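Local coordinates for protein hyaluronidase (Thermobaculum terrenum, PDB 5DIY) that probably removes O-linked N-acetylglucosamine as a family GH84 O-GlcNAc hydrolase, here a variant with the predicted proton donor replaced and the sugar bound, at residues C[7-12]-C[256-261]; C[38-43]-C[76-81]. One frame throughout, in Å; residues are numbered along the deposited sequence.

Contact 1: residues C[7-12]-C[256-261]; sequences RGIIEG and ANPMAL. With NAG (2-acetamido-2-deoxy-beta-D-glucopyranose), chain E.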
loop_
_atom_site.group_PDB
_atom_site.type_symbol
_atom_site.label_atom_id
_atom_site.label_comp_id
_atom_site.label_asym_id
_atom_site.label_seq_id
_atom_site.Cartn_x
_atom_site.Cartn_y
_atom_site.Cartn_z
ATOM N N ARG C 7 -12.157 -10.194 -10.090
ATOM C CA ARG C 7 -11.760 -10.190 -8.685
ATOM C C ARG C 7 -10.273 -10.447 -8.676
ATOM O O ARG C 7 -9.849 -11.598 -8.607
ATOM C CB ARG C 7 -12.499 -11.302 -7.937
ATOM C CG ARG C 7 -13.995 -11.069 -7.829
ATOM C CD ARG C 7 -14.677 -12.173 -7.044
ATOM N NE ARG C 7 -14.464 -13.504 -7.618
ATOM C CZ ARG C 7 -15.069 -13.988 -8.703
ATOM N NH1 ARG C 7 -15.938 -13.259 -9.402
ATOM N NH2 ARG C 7 -14.790 -15.223 -9.108
ATOM N N GLY C 8 -9.478 -9.380 -8.764
ATOM C CA GLY C 8 -8.096 -9.516 -9.201
ATOM C C GLY C 8 -6.964 -8.951 -8.371
ATOM O O GLY C 8 -7.166 -8.197 -7.417
ATOM N N ILE C 9 -5.760 -9.360 -8.757
ATOM C CA ILE C 9 -4.525 -8.756 -8.299
ATOM C C ILE C 9 -3.845 -8.165 -9.520
ATOM O O ILE C 9 -3.712 -8.840 -10.539
ATOM C CB ILE C 9 -3.592 -9.792 -7.629
ATOM C CG1 ILE C 9 -4.208 -10.250 -6.299
ATOM C CG2 ILE C 9 -2.204 -9.194 -7.405
ATOM C CD1 ILE C 9 -3.499 -11.413 -5.640
ATOM N N ILE C 10 -3.415 -6.911 -9.412
ATOM C CA ILE C 10 -2.555 -6.298 -10.430
ATOM C C ILE C 10 -1.152 -6.152 -9.846
ATOM O O ILE C 10 -0.944 -5.403 -8.896
ATOM C CB ILE C 10 -3.091 -4.939 -10.975
ATOM C CG1 ILE C 10 -2.067 -4.306 -11.937
ATOM C CG2 ILE C 10 -3.448 -3.945 -9.863
ATOM C CD1 ILE C 10 -2.666 -3.293 -12.888
ATOM N N GLU C 11 -0.184 -6.876 -10.404
ATOM C CA GLU C 11 1.211 -6.633 -10.055
ATOM C C GLU C 11 1.640 -5.400 -10.844
ATOM O O GLU C 11 2.219 -5.521 -11.914
ATOM C CB GLU C 11 2.103 -7.845 -10.354
ATOM C CG GLU C 11 3.538 -7.629 -9.876
ATOM C CD GLU C 11 4.461 -8.816 -10.088
ATOM O OE1 GLU C 11 3.992 -9.943 -10.364
ATOM O OE2 GLU C 11 5.693 -8.609 -9.977
ATOM N N GLY C 12 1.319 -4.224 -10.302
ATOM C CA GLY C 12 1.512 -2.934 -10.981
ATOM C C GLY C 12 2.294 -1.903 -10.183
ATOM O O GLY C 12 2.214 -0.703 -10.455
ATOM N N ALA C 256 -6.481 -5.272 -6.978
ATOM C CA ALA C 256 -5.680 -4.724 -5.882
ATOM C C ALA C 256 -4.214 -4.699 -6.282
ATOM O O ALA C 256 -3.673 -5.727 -6.689
ATOM C CB ALA C 256 -5.862 -5.557 -4.625
ATOM N N ASN C 257 -3.579 -3.532 -6.184
ATOM C CA ASN C 257 -2.126 -3.432 -6.326
ATOM C C ASN C 257 -1.457 -3.748 -4.970
ATOM O O ASN C 257 -1.587 -2.965 -4.021
ATOM C CB ASN C 257 -1.714 -2.038 -6.830
ATOM C CG ASN C 257 -0.298 -2.004 -7.396
ATOM O OD1 ASN C 257 0.341 -3.037 -7.581
ATOM N ND2 ASN C 257 0.197 -0.814 -7.675
ATOM N N PRO C 258 -0.750 -4.894 -4.870
ATOM C CA PRO C 258 -0.198 -5.322 -3.585
ATOM C C PRO C 258 1.194 -4.776 -3.285
ATOM O O PRO C 258 1.748 -3.997 -4.060
ATOM C CB PRO C 258 -0.157 -6.844 -3.737
ATOM C CG PRO C 258 0.099 -7.052 -5.191
ATOM C CD PRO C 258 -0.413 -5.858 -5.933
ATOM N N MET C 259 1.751 -5.183 -2.150
ATOM C CA MET C 259 3.115 -4.807 -1.789
ATOM C C MET C 259 4.115 -5.653 -2.565
ATOM O O MET C 259 3.811 -6.782 -2.974
ATOM C CB MET C 259 3.349 -4.996 -0.284
ATOM C CG MET C 259 2.429 -4.166 0.600
ATOM S SD MET C 259 2.823 -4.306 2.352
ATOM C CE MET C 259 1.998 -5.840 2.742
ATOM N N ALA C 260 5.318 -5.117 -2.737
ATOM C CA ALA C 260 6.456 -5.915 -3.227
ATOM C C ALA C 260 6.832 -7.075 -2.269
ATOM O O ALA C 260 7.630 -7.932 -2.636
ATOM C CB ALA C 260 7.658 -5.021 -3.481
ATOM N N LEU C 261 6.292 -7.055 -1.045
ATOM C CA LEU C 261 6.281 -8.194 -0.119
ATOM C C LEU C 261 5.042 -9.074 -0.359
ATOM O O LEU C 261 3.955 -8.749 0.133
ATOM C CB LEU C 261 6.261 -7.678 1.331
ATOM C CG LEU C 261 7.351 -6.696 1.748
ATOM C CD1 LEU C 261 7.120 -6.252 3.182
ATOM C CD2 LEU C 261 8.724 -7.320 1.583
HETATM C C1 NAG E . 0.783 5.154 -9.229
HETATM C C2 NAG E . 0.966 3.991 -10.224
HETATM C C3 NAG E . 1.234 2.635 -9.565
HETATM C C4 NAG E . 1.853 2.824 -8.191
HETATM C C5 NAG E . 0.860 3.567 -7.313
HETATM C C6 NAG E . 1.389 3.825 -5.893
HETATM C C7 NAG E . -1.417 3.719 -10.830
HETATM C C8 NAG E . -2.379 3.662 -11.984
HETATM N N2 NAG E . -0.143 3.915 -11.169
HETATM O O3 NAG E . 2.103 1.872 -10.409
HETATM O O4 NAG E . 2.118 1.556 -7.590
HETATM O O5 NAG E . 0.393 4.785 -7.901
HETATM O O6 NAG E . 2.656 4.487 -5.904
HETATM O O7 NAG E . -1.794 3.601 -9.671
#

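Contact 2: residues C[38-43]-C[76-81]; sequences YIYAPK and INFTFA. With NAG (2-acetamido-2-deoxy-beta-D-glucopyranose), chain E.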
loop_
_atom_site.group_PDB
_atom_site.type_symbol
_atom_site.label_atom_id
_atom_site.label_comp_id
_atom_site.label_asym_id
_atom_site.label_seq_id
_atom_site.Cartn_x
_atom_site.Cartn_y
_atom_site.Cartn_z
ATOM N N TYR C 38 -5.516 -11.836 -12.916
ATOM C CA TYR C 38 -4.183 -11.318 -12.644
ATOM C C TYR C 38 -3.717 -10.466 -13.803
ATOM O O TYR C 38 -3.828 -10.891 -14.951
ATOM C CB TYR C 38 -3.201 -12.467 -12.431
ATOM C CG TYR C 38 -1.750 -12.051 -12.398
ATOM C CD1 TYR C 38 -1.192 -11.484 -11.249
ATOM C CD2 TYR C 38 -0.922 -12.243 -13.508
ATOM C CE1 TYR C 38 0.142 -11.111 -11.212
ATOM C CE2 TYR C 38 0.411 -11.859 -13.481
ATOM C CZ TYR C 38 0.940 -11.305 -12.330
ATOM O OH TYR C 38 2.263 -10.939 -12.302
ATOM N N ILE C 39 -3.176 -9.284 -13.500
ATOM C CA ILE C 39 -2.542 -8.436 -14.506
ATOM C C ILE C 39 -1.036 -8.358 -14.254
ATOM O O ILE C 39 -0.592 -7.970 -13.163
ATOM C CB ILE C 39 -3.137 -7.011 -14.545
ATOM C CG1 ILE C 39 -4.587 -7.052 -15.041
ATOM C CG2 ILE C 39 -2.319 -6.106 -15.469
ATOM C CD1 ILE C 39 -5.396 -5.818 -14.704
ATOM N N TYR C 40 -0.264 -8.709 -15.279
ATOM C CA TYR C 40 1.184 -8.541 -15.255
ATOM C C TYR C 40 1.527 -7.118 -15.676
ATOM O O TYR C 40 1.323 -6.755 -16.836
ATOM C CB TYR C 40 1.861 -9.542 -16.192
ATOM C CG TYR C 40 3.351 -9.417 -16.185
ATOM C CD1 TYR C 40 4.116 -10.106 -15.253
ATOM C CD2 TYR C 40 4.010 -8.583 -17.093
ATOM C CE1 TYR C 40 5.494 -9.985 -15.230
ATOM C CE2 TYR C 40 5.390 -8.457 -17.075
ATOM C CZ TYR C 40 6.125 -9.166 -16.137
ATOM O OH TYR C 40 7.493 -9.053 -16.099
ATOM N N ALA C 41 2.039 -6.313 -14.738
ATOM C CA ALA C 41 2.441 -4.934 -15.035
ATOM C C ALA C 41 3.493 -4.323 -14.085
ATOM O O ALA C 41 3.357 -3.164 -13.697
ATOM C CB ALA C 41 1.197 -4.049 -15.058
ATOM N N PRO C 42 4.546 -5.084 -13.711
ATOM C CA PRO C 42 5.530 -4.491 -12.800
ATOM C C PRO C 42 6.274 -3.334 -13.456
ATOM O O PRO C 42 6.808 -3.492 -14.557
ATOM C CB PRO C 42 6.477 -5.656 -12.483
ATOM C CG PRO C 42 6.335 -6.584 -13.633
ATOM C CD PRO C 42 4.904 -6.468 -14.071
ATOM N N LYS C 43 6.284 -2.182 -12.783
ATOM C CA LYS C 43 6.878 -0.956 -13.330
ATOM C C LYS C 43 8.378 -1.081 -13.603
ATOM O O LYS C 43 8.868 -0.456 -14.537
ATOM C CB LYS C 43 6.627 0.250 -12.408
ATOM C CG LYS C 43 5.211 0.816 -12.437
ATOM C CD LYS C 43 4.955 1.677 -13.673
ATOM C CE LYS C 43 3.678 2.498 -13.550
ATOM N NZ LYS C 43 2.448 1.666 -13.389
ATOM N N ILE C 76 -7.657 -18.481 -13.165
ATOM C CA ILE C 76 -7.243 -17.085 -13.217
ATOM C C ILE C 76 -7.123 -16.659 -14.678
ATOM O O ILE C 76 -6.445 -17.327 -15.455
ATOM C CB ILE C 76 -5.851 -16.866 -12.565
ATOM C CG1 ILE C 76 -5.713 -17.604 -11.222
ATOM C CG2 ILE C 76 -5.551 -15.380 -12.413
ATOM C CD1 ILE C 76 -6.722 -17.211 -10.178
ATOM N N ASN C 77 -7.759 -15.548 -15.044
ATOM C CA ASN C 77 -7.525 -14.922 -16.346
ATOM C C ASN C 77 -6.233 -14.116 -16.262
ATOM O O ASN C 77 -6.134 -13.198 -15.444
ATOM C CB ASN C 77 -8.702 -14.020 -16.736
ATOM C CG ASN C 77 -8.614 -13.506 -18.175
ATOM O OD1 ASN C 77 -8.056 -14.158 -19.062
ATOM N ND2 ASN C 77 -9.184 -12.332 -18.412
ATOM N N PHE C 78 -5.242 -14.480 -17.077
ATOM C CA PHE C 78 -3.963 -13.773 -17.128
ATOM C C PHE C 78 -4.057 -12.645 -18.153
ATOM O O PHE C 78 -4.371 -12.893 -19.321
ATOM C CB PHE C 78 -2.845 -14.741 -17.518
ATOM C CG PHE C 78 -1.456 -14.145 -17.484
ATOM C CD1 PHE C 78 -1.003 -13.311 -18.509
ATOM C CD2 PHE C 78 -0.571 -14.468 -16.455
ATOM C CE1 PHE C 78 0.280 -12.789 -18.485
ATOM C CE2 PHE C 78 0.713 -13.947 -16.429
ATOM C CZ PHE C 78 1.142 -13.109 -17.446
ATOM N N THR C 79 -3.764 -11.423 -17.715
ATOM C CA THR C 79 -3.681 -10.261 -18.594
ATOM C C THR C 79 -2.239 -9.780 -18.658
ATOM O O THR C 79 -1.611 -9.548 -17.626
ATOM C CB THR C 79 -4.585 -9.121 -18.087
ATOM O OG1 THR C 79 -5.953 -9.544 -18.130
ATOM C CG2 THR C 79 -4.430 -7.842 -18.929
ATOM N N PHE C 80 -1.722 -9.638 -19.875
ATOM C CA PHE C 80 -0.419 -9.036 -20.103
ATOM C C PHE C 80 -0.645 -7.556 -20.340
ATOM O O PHE C 80 -1.410 -7.191 -21.237
ATOM C CB PHE C 80 0.283 -9.650 -21.319
ATOM C CG PHE C 80 1.571 -8.958 -21.673
ATOM C CD1 PHE C 80 2.730 -9.215 -20.955
ATOM C CD2 PHE C 80 1.613 -8.014 -22.693
ATOM C CE1 PHE C 80 3.914 -8.556 -21.257
ATOM C CE2 PHE C 80 2.791 -7.356 -23.004
ATOM C CZ PHE C 80 3.943 -7.627 -22.289
ATOM N N ALA C 81 0.013 -6.705 -19.556
ATOM C CA ALA C 81 -0.054 -5.262 -19.776
ATOM C C ALA C 81 1.252 -4.698 -20.327
ATOM O O ALA C 81 2.332 -5.238 -20.083
ATOM C CB ALA C 81 -0.450 -4.536 -18.504
HETATM C C1 NAG E . 0.783 5.154 -9.229
HETATM C C2 NAG E . 0.966 3.991 -10.224
HETATM C C3 NAG E . 1.234 2.635 -9.565
HETATM C C4 NAG E . 1.853 2.824 -8.191
HETATM C C5 NAG E . 0.860 3.567 -7.313
HETATM C C6 NAG E . 1.389 3.825 -5.893
HETATM C C7 NAG E . -1.417 3.719 -10.830
HETATM C C8 NAG E . -2.379 3.662 -11.984
HETATM N N2 NAG E . -0.143 3.915 -11.169
HETATM O O3 NAG E . 2.103 1.872 -10.409
HETATM O O4 NAG E . 2.118 1.556 -7.590
HETATM O O5 NAG E . 0.393 4.785 -7.901
HETATM O O6 NAG E . 2.656 4.487 -5.904
HETATM O O7 NAG E . -1.794 3.601 -9.671
#

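Contact 1: residues C[7-12]-C[256-261]
G8, I9 and I10 meet A256 through two backbone hydrogen bonds: A256 N donates to G8 O at 3.0 Å, and I10 N donates to A256 O, also at 3.0 Å. They bracket I9 and make a parallel bridge. A weaker CA-H...O contact follows, N257 CA lying 3.4 Å from I10 O, nearly straight at its hydrogen (170°).

In the side-chain packing, P258 CG meets I9 CG2 at 3.8 Å, the two side chains crossing at about a right angle. P258 CD presses to 3.0 Å from I10 O; having no N-H, proline suits the place where sheet pairing stops. I9 and A256 share the face turned to the outer helices, where A256 has only a methyl to fit against F272.

The polar side-chain contact belongs to N257, whose CG is anti to the backbone N (chi1 -162°), which carries the amide toward G12. Its OD1 takes G12 N at 3.1 Å from above the amide plane. That N-H also makes a weak bond to I10 O, closing an inverse gamma turn centred on E11. G12 suits the turn, since a CB would crowd I10 CG1. N257 ND2 lies 3.1 Å from NAG O4, while G12 O accepts a hydrogen bond from NAG O3 at 2.6 Å. An alanine in place of N257 would probably cost G12 N its bond to OD1, leaving the weak turn bond, and the sugar O4 its ND2 neighbour.

The bridge closes a TIM barrel, joining first strand 6-11 to last strand 251-256, and the loops following both strands line the sugar site.

Contact 2: residues C[38-43]-C[76-81]
Y38 and F78 both hold CG anti to the backbone N (chi1 169° and -175°), which sends both side chains off the same face of the sheet, side by side and pointing the same way; Y40 and F80 do likewise. The strands belong to a beta-alpha-beta unit of the TIM barrel, strand 37-40, helix 58-73 and strand 77-82, and these rings fill the face packed against the outer helices.

F78 CE2 comes to the edge of the Y38 ring, 3.6 Å from Y38 CE2, with the planes at 51°. F78 CZ reaches on to Y40 CB at 3.8 Å, so the phenylalanine bridges two tyrosines. P42 CD sits over the centre of one face of the Y40 ring, whose OH bonds to D45. On the opposite face of the sheet two beta-branched residues, well suited to a strand, pair: I39 CG1 touches T79 CB at 3.7 Å, while T79 OG1 bonds to S113.

Y38 N and Y40 N donate to N77 O and T79 O, and T79 N and A81 N return bonds to Y38 O and Y40 O. In the loop beyond, K43 NZ donates to NAG O3 at 3.0 Å. Just past the end of strand 37-40, small A81 fits closely, its CB 3.3 Å from Y40 O.

The two contacts, centres 10 Å apart, belong to consecutive parts of one barrel, since strand 6-11 of contact 1 pairs directly with strand 37-40 of contact 2. E11 makes part of the join: its N lies 3.0 Å from I39 O, and its OE1 is 2.8 Å from Y38 OH, both probable hydrogen bonds; I9 adds backbone bonds to A37 and I39. The same carboxylate of E11 also forms a salt bridge with R23. Beyond the strands, E11 O packs against P42 CD at 3.6 Å. The loops then converge on one atom of N-acetylglucosamine, its O3, gripped by G12 O from contact 1 and K43 NZ from contact 2. K43 also forms a salt bridge with D119, neighbour of N120, the engineered replacement for the predicted proton donor.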